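Local coordinates for protein putative oxalate decarboxylase (Thermotoga maritima, PDB 1O4T) that binds oxalate at a manganese ion and, as a homodimeric cupin, is thought to act as an oxalate decarboxylase, at residues G77-Y82 with V105-S110; F91-K96 with S110-S115. All blocks are in the same frame, centred on the assembly; numbering follows the deposited sequence.

Contact 1: G77-Y82 with V105-S110. With MN (manganese (II) ion), chain C; OXL (oxalate ion), chain D.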
loop_
_atom_site.group_PDB
_atom_site.type_symbol
_atom_site.label_atom_id
_atom_site.label_comp_id
_atom_site.label_asym_id
_atom_site.label_seq_id
_atom_site.Cartn_x
_atom_site.Cartn_y
_atom_site.Cartn_z
ATOM N N GLY A 77 5.193 1.683 -19.914
ATOM C CA GLY A 77 3.812 2.059 -20.014
ATOM C C GLY A 77 3.057 1.909 -18.703
ATOM O O GLY A 77 1.825 1.900 -18.700
ATOM N N GLU A 78 3.790 1.808 -17.604
ATOM C CA GLU A 78 3.220 1.686 -16.263
ATOM C C GLU A 78 4.290 2.068 -15.254
ATOM O O GLU A 78 5.445 2.258 -15.621
ATOM C CB GLU A 78 2.750 0.248 -15.994
ATOM C CG GLU A 78 3.874 -0.764 -16.010
ATOM C CD GLU A 78 3.437 -2.199 -16.233
ATOM O OE1 GLU A 78 2.252 -2.422 -16.568
ATOM O OE2 GLU A 78 4.315 -3.092 -16.077
ATOM N N PHE A 79 3.907 2.171 -13.982
ATOM C CA PHE A 79 4.877 2.372 -12.932
ATOM C C PHE A 79 4.517 1.516 -11.736
ATOM O O PHE A 79 3.365 1.115 -11.589
ATOM C CB PHE A 79 5.054 3.863 -12.591
ATOM C CG PHE A 79 3.830 4.524 -12.016
ATOM C CD1 PHE A 79 2.935 5.167 -12.837
ATOM C CD2 PHE A 79 3.591 4.516 -10.646
ATOM C CE1 PHE A 79 1.827 5.783 -12.325
ATOM C CE2 PHE A 79 2.437 5.122 -10.126
ATOM C CZ PHE A 79 1.565 5.772 -10.991
ATOM N N GLU A 80 5.514 1.194 -10.923
ATOM C CA GLU A 80 5.319 0.356 -9.738
ATOM C C GLU A 80 5.813 0.992 -8.453
ATOM O O GLU A 80 6.850 1.634 -8.422
ATOM C CB GLU A 80 6.006 -0.996 -9.926
ATOM C CG GLU A 80 5.401 -2.072 -9.053
ATOM C CD GLU A 80 5.836 -3.465 -9.414
ATOM O OE1 GLU A 80 5.420 -4.415 -8.729
ATOM O OE2 GLU A 80 6.593 -3.611 -10.365
ATOM N N ILE A 81 5.044 0.785 -7.393
ATOM C CA ILE A 81 5.374 1.223 -6.062
ATOM C C ILE A 81 5.469 -0.021 -5.178
ATOM O O ILE A 81 4.580 -0.852 -5.170
ATOM C CB ILE A 81 4.253 2.146 -5.506
ATOM C CG1 ILE A 81 3.959 3.303 -6.465
ATOM C CG2 ILE A 81 4.611 2.646 -4.083
ATOM C CD1 ILE A 81 2.581 3.901 -6.211
ATOM N N TYR A 82 6.551 -0.159 -4.429
ATOM C CA TYR A 82 6.573 -1.064 -3.308
ATOM C C TYR A 82 6.437 -0.274 -1.997
ATOM O O TYR A 82 7.074 0.776 -1.814
ATOM C CB TYR A 82 7.901 -1.792 -3.240
ATOM C CG TYR A 82 8.328 -2.702 -4.379
ATOM C CD1 TYR A 82 9.667 -3.065 -4.512
ATOM C CD2 TYR A 82 7.415 -3.234 -5.294
ATOM C CE1 TYR A 82 10.072 -3.934 -5.488
ATOM C CE2 TYR A 82 7.816 -4.103 -6.265
ATOM C CZ TYR A 82 9.151 -4.449 -6.379
ATOM O OH TYR A 82 9.544 -5.317 -7.403
ATOM N N VAL A 105 9.143 3.347 0.929
ATOM C CA VAL A 105 8.431 3.312 -0.356
ATOM C C VAL A 105 9.488 3.197 -1.442
ATOM O O VAL A 105 10.428 3.980 -1.452
ATOM C CB VAL A 105 7.637 4.592 -0.571
ATOM C CG1 VAL A 105 7.015 4.655 -1.972
ATOM C CG2 VAL A 105 6.580 4.729 0.495
ATOM N N CYS A 106 9.322 2.226 -2.351
ATOM C CA CYS A 106 10.196 2.098 -3.534
ATOM C C CYS A 106 9.386 2.389 -4.759
ATOM O O CYS A 106 8.388 1.704 -4.996
ATOM C CB CYS A 106 10.770 0.692 -3.624
ATOM S SG CYS A 106 11.522 0.115 -2.101
ATOM N N PHE A 107 9.798 3.395 -5.518
ATOM C CA PHE A 107 9.109 3.868 -6.709
ATOM C C PHE A 107 9.903 3.554 -7.972
ATOM O O PHE A 107 11.074 3.968 -8.117
ATOM C CB PHE A 107 8.893 5.379 -6.623
ATOM C CG PHE A 107 8.076 5.925 -7.745
ATOM C CD1 PHE A 107 6.715 5.691 -7.788
ATOM C CD2 PHE A 107 8.663 6.642 -8.775
ATOM C CE1 PHE A 107 5.940 6.179 -8.844
ATOM C CE2 PHE A 107 7.909 7.119 -9.828
ATOM C CZ PHE A 107 6.561 6.872 -9.876
ATOM N N THR A 108 9.288 2.810 -8.887
ATOM C CA THR A 108 9.912 2.515 -10.188
ATOM C C THR A 108 9.077 3.087 -11.314
ATOM O O THR A 108 7.909 2.763 -11.456
ATOM C CB THR A 108 10.076 1.017 -10.384
ATOM O OG1 THR A 108 10.973 0.513 -9.409
ATOM C CG2 THR A 108 10.776 0.710 -11.679
ATOM N N ASP A 109 9.689 3.943 -12.114
ATOM C CA ASP A 109 8.958 4.709 -13.100
ATOM C C ASP A 109 8.945 3.969 -14.423
ATOM O O ASP A 109 9.686 2.991 -14.616
ATOM C CB ASP A 109 9.610 6.090 -13.274
ATOM C CG ASP A 109 8.604 7.182 -13.588
ATOM O OD1 ASP A 109 7.471 6.891 -14.048
ATOM O OD2 ASP A 109 8.879 8.374 -13.393
ATOM N N SER A 110 8.130 4.459 -15.355
ATOM C CA SER A 110 8.025 3.850 -16.686
ATOM C C SER A 110 9.404 3.900 -17.326
ATOM O O SER A 110 10.069 4.913 -17.271
ATOM C CB SER A 110 6.972 4.621 -17.510
ATOM O OG SER A 110 6.730 4.065 -18.818
HETATM MN MN MN C . 8.084 -4.906 -11.072
HETATM C C1 OXL D . 7.029 -6.882 -9.410
HETATM C C2 OXL D . 6.287 -7.114 -10.653
HETATM O O1 OXL D . 6.590 -7.569 -8.335
HETATM O O2 OXL D . 5.417 -8.140 -10.647
HETATM O O3 OXL D . 7.981 -6.076 -9.344
HETATM O O4 OXL D . 6.412 -6.385 -11.643
#

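Contact 2: F91-K96 with S110-S115. With MN (manganese (II) ion), chain C.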
loop_
_atom_site.group_PDB
_atom_site.type_symbol
_atom_site.label_atom_id
_atom_site.label_comp_id
_atom_site.label_asym_id
_atom_site.label_seq_id
_atom_site.Cartn_x
_atom_site.Cartn_y
_atom_site.Cartn_z
ATOM N N PHE A 91 16.817 -2.937 -2.597
ATOM C CA PHE A 91 16.074 -2.544 -3.768
ATOM C C PHE A 91 17.035 -2.023 -4.830
ATOM O O PHE A 91 17.900 -1.179 -4.548
ATOM C CB PHE A 91 15.122 -1.431 -3.355
ATOM C CG PHE A 91 14.300 -0.892 -4.473
ATOM C CD1 PHE A 91 13.371 -1.695 -5.120
ATOM C CD2 PHE A 91 14.406 0.422 -4.856
ATOM C CE1 PHE A 91 12.574 -1.208 -6.142
ATOM C CE2 PHE A 91 13.583 0.924 -5.909
ATOM C CZ PHE A 91 12.687 0.087 -6.540
ATOM N N HIS A 92 16.939 -2.565 -6.028
ATOM C CA HIS A 92 17.734 -2.103 -7.140
ATOM C C HIS A 92 16.837 -1.301 -8.066
ATOM O O HIS A 92 15.820 -1.814 -8.520
ATOM C CB HIS A 92 18.328 -3.284 -7.926
ATOM C CG HIS A 92 19.229 -2.877 -9.058
ATOM N ND1 HIS A 92 20.601 -2.797 -8.927
ATOM C CD2 HIS A 92 18.958 -2.523 -10.340
ATOM C CE1 HIS A 92 21.135 -2.407 -10.071
ATOM N NE2 HIS A 92 20.163 -2.246 -10.950
ATOM N N ASP A 93 17.225 -0.074 -8.365
ATOM C CA ASP A 93 16.535 0.711 -9.394
ATOM C C ASP A 93 17.472 1.800 -9.957
ATOM O O ASP A 93 18.373 2.300 -9.263
ATOM C CB ASP A 93 15.220 1.226 -8.805
ATOM C CG ASP A 93 14.452 2.192 -9.720
ATOM O OD1 ASP A 93 13.389 1.821 -10.266
ATOM O OD2 ASP A 93 14.809 3.376 -9.890
ATOM N N ASN A 94 17.304 2.089 -11.251
ATOM C CA ASN A 94 18.181 3.008 -11.989
ATOM C C ASN A 94 19.674 2.710 -11.775
ATOM O O ASN A 94 20.492 3.619 -11.605
ATOM C CB ASN A 94 17.844 4.460 -11.620
ATOM C CG ASN A 94 18.464 5.453 -12.550
ATOM O OD1 ASN A 94 18.337 5.355 -13.758
ATOM N ND2 ASN A 94 19.172 6.401 -11.993
ATOM N N GLY A 95 20.023 1.424 -11.784
ATOM C CA GLY A 95 21.419 1.017 -11.723
ATOM C C GLY A 95 22.044 1.119 -10.347
ATOM O O GLY A 95 23.264 1.028 -10.232
ATOM N N LYS A 96 21.214 1.281 -9.303
ATOM C CA LYS A 96 21.718 1.476 -7.930
ATOM C C LYS A 96 21.081 0.494 -6.945
ATOM O O LYS A 96 19.906 0.231 -7.027
ATOM C CB LYS A 96 21.438 2.916 -7.451
ATOM N N SER A 110 8.130 4.459 -15.355
ATOM C CA SER A 110 8.025 3.850 -16.686
ATOM C C SER A 110 9.404 3.900 -17.326
ATOM O O SER A 110 10.069 4.913 -17.271
ATOM C CB SER A 110 6.972 4.621 -17.510
ATOM O OG SER A 110 6.730 4.065 -18.818
ATOM N N GLY A 111 9.833 2.801 -17.934
ATOM C CA GLY A 111 11.104 2.756 -18.622
ATOM C C GLY A 111 12.248 2.272 -17.774
ATOM O O GLY A 111 13.287 1.933 -18.319
ATOM N N GLU A 112 12.074 2.258 -16.444
ATOM C CA GLU A 112 13.096 1.737 -15.539
ATOM C C GLU A 112 12.940 0.240 -15.269
ATOM O O GLU A 112 11.863 -0.312 -15.367
ATOM C CB GLU A 112 13.057 2.456 -14.199
ATOM C CG GLU A 112 13.107 3.962 -14.287
ATOM C CD GLU A 112 13.290 4.630 -12.934
ATOM O OE1 GLU A 112 12.662 4.225 -11.909
ATOM O OE2 GLU A 112 14.075 5.591 -12.910
ATOM N N SER A 113 14.029 -0.390 -14.873
ATOM C CA SER A 113 14.039 -1.786 -14.476
ATOM C C SER A 113 14.381 -1.845 -13.007
ATOM O O SER A 113 15.142 -0.995 -12.516
ATOM C CB SER A 113 15.080 -2.564 -15.263
ATOM O OG SER A 113 14.847 -2.487 -16.650
ATOM N N HIS A 114 13.819 -2.839 -12.301
ATOM C CA HIS A 114 14.096 -3.027 -10.887
ATOM C C HIS A 114 14.142 -4.499 -10.457
ATOM O O HIS A 114 13.770 -5.400 -11.236
ATOM C CB HIS A 114 13.097 -2.235 -9.979
ATOM C CG HIS A 114 11.686 -2.750 -9.986
ATOM N ND1 HIS A 114 10.686 -2.146 -9.247
ATOM C CD2 HIS A 114 11.084 -3.736 -10.692
ATOM C CE1 HIS A 114 9.532 -2.757 -9.475
ATOM N NE2 HIS A 114 9.742 -3.726 -10.349
ATOM N N SER A 115 14.604 -4.695 -9.212
ATOM C CA SER A 115 14.673 -6.003 -8.567
ATOM C C SER A 115 14.645 -5.747 -7.086
ATOM O O SER A 115 14.835 -4.600 -6.659
ATOM C CB SER A 115 15.953 -6.752 -8.925
ATOM O OG SER A 115 17.097 -6.070 -8.494
HETATM MN MN MN C . 8.084 -4.906 -11.072
#

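Contact 1: G77-Y82 with V105-S110
The rings of Phe79 and Phe107 meet obliquely, with their planes at 46°. CD2 of Phe79 comes to 3.4 Å from CE1 of Phe107. CG1 of Ile81 touches the same Phe107 ring at its edge. On the other face of the sheet, the Tyr82 ring has oxalate O3 at its edge, in plane. The Tyr82 hydroxyl donates a hydrogen bond to this oxygen, OH to O3 2.6 Å. CB of Tyr82 rests on CB of Cys106 at 3.8 Å. The ring also stacks with His114.

The strands run antiparallel. Four backbone bonds join Glu80 to Thr108 and Tyr82 to Cys106. Beyond the strands, Gly77 N donates to Ser110 OG, 3.0 Å away.

CG of Glu80 is anti to the backbone N (chi1 -157°) and the chain beyond is extended. Its OE2 binds manganese at 2.1 Å. Oxalate O3 and O4 bind the same ion, so O3 is held by both the metal and Tyr82. His73, His75 and His114 complete the metal site.

The face with Phe79, Ile81 and Phe107 packs against the second subunit, which also continues the sheet beyond Val105 and Cys106. The opposite face carries Glu80 and Tyr82. This is the three-histidine, one-glutamate metal site of a cupin, built on its double-stranded beta-helix.

Contact 2: F91-K96 with S110-S115
His114 has CG between its backbone N and carbonyl carbon (chi1 69°), while CG of Phe91 is anti to the backbone N. The two rings meet rim to rim, with planes at 78°. CE1 of Phe91 lies 3.8 Å from His114 ND1, which sits at the edge of the phenyl ring. On the far side of the imidazole, NE2 of His114 binds manganese at 2.2 Å.

The antiparallel strands are joined by two backbone bonds. His92 N donates to Ser115 O at 3.0 Å. Ser115 N donates to His92 O over a longer 3.2 Å. On the face that carries His92 and Ser115, OG of Ser115 lies close to CB of His92.

Two acids meet nearer the turn. OD1 of Asp93 is 3.0 Å from OE1 of Glu112, and the carboxylate planes are 65° apart. This closeness may raise the pKa of one acid. Each has a partner nearby: Thr108 OG1 for Asp93 and Asp109 N for Glu112.

A type I' turn from Asp93 to Lys96 leads into strand 96-101. Together with His73, His75 and Glu80, His114 forms the manganese site of the cupin barrel.

The centres of contacts 1 and 2 lie about 9 Å apart, on the same side of the chain's centre. Their segments alternate along the chain: 77-82, 91-96, 105-110, 110-115. Contact 1 joins strands 78-86 and 104-108 of one antiparallel sheet. Contact 2 joins strands 88-93 and 113-117 of the other. Ser110 belongs to both. Thr108 bridges them, with OG1 2.9 Å from Asp93 OD1 in a probable hydrogen bond. OG1 also makes a weak hydrogen bond to His114 ND1, which may help to orient that histidine on the metal. The two sheets thus bring Glu80 and His114 to one manganese ion inside a single cupin domain.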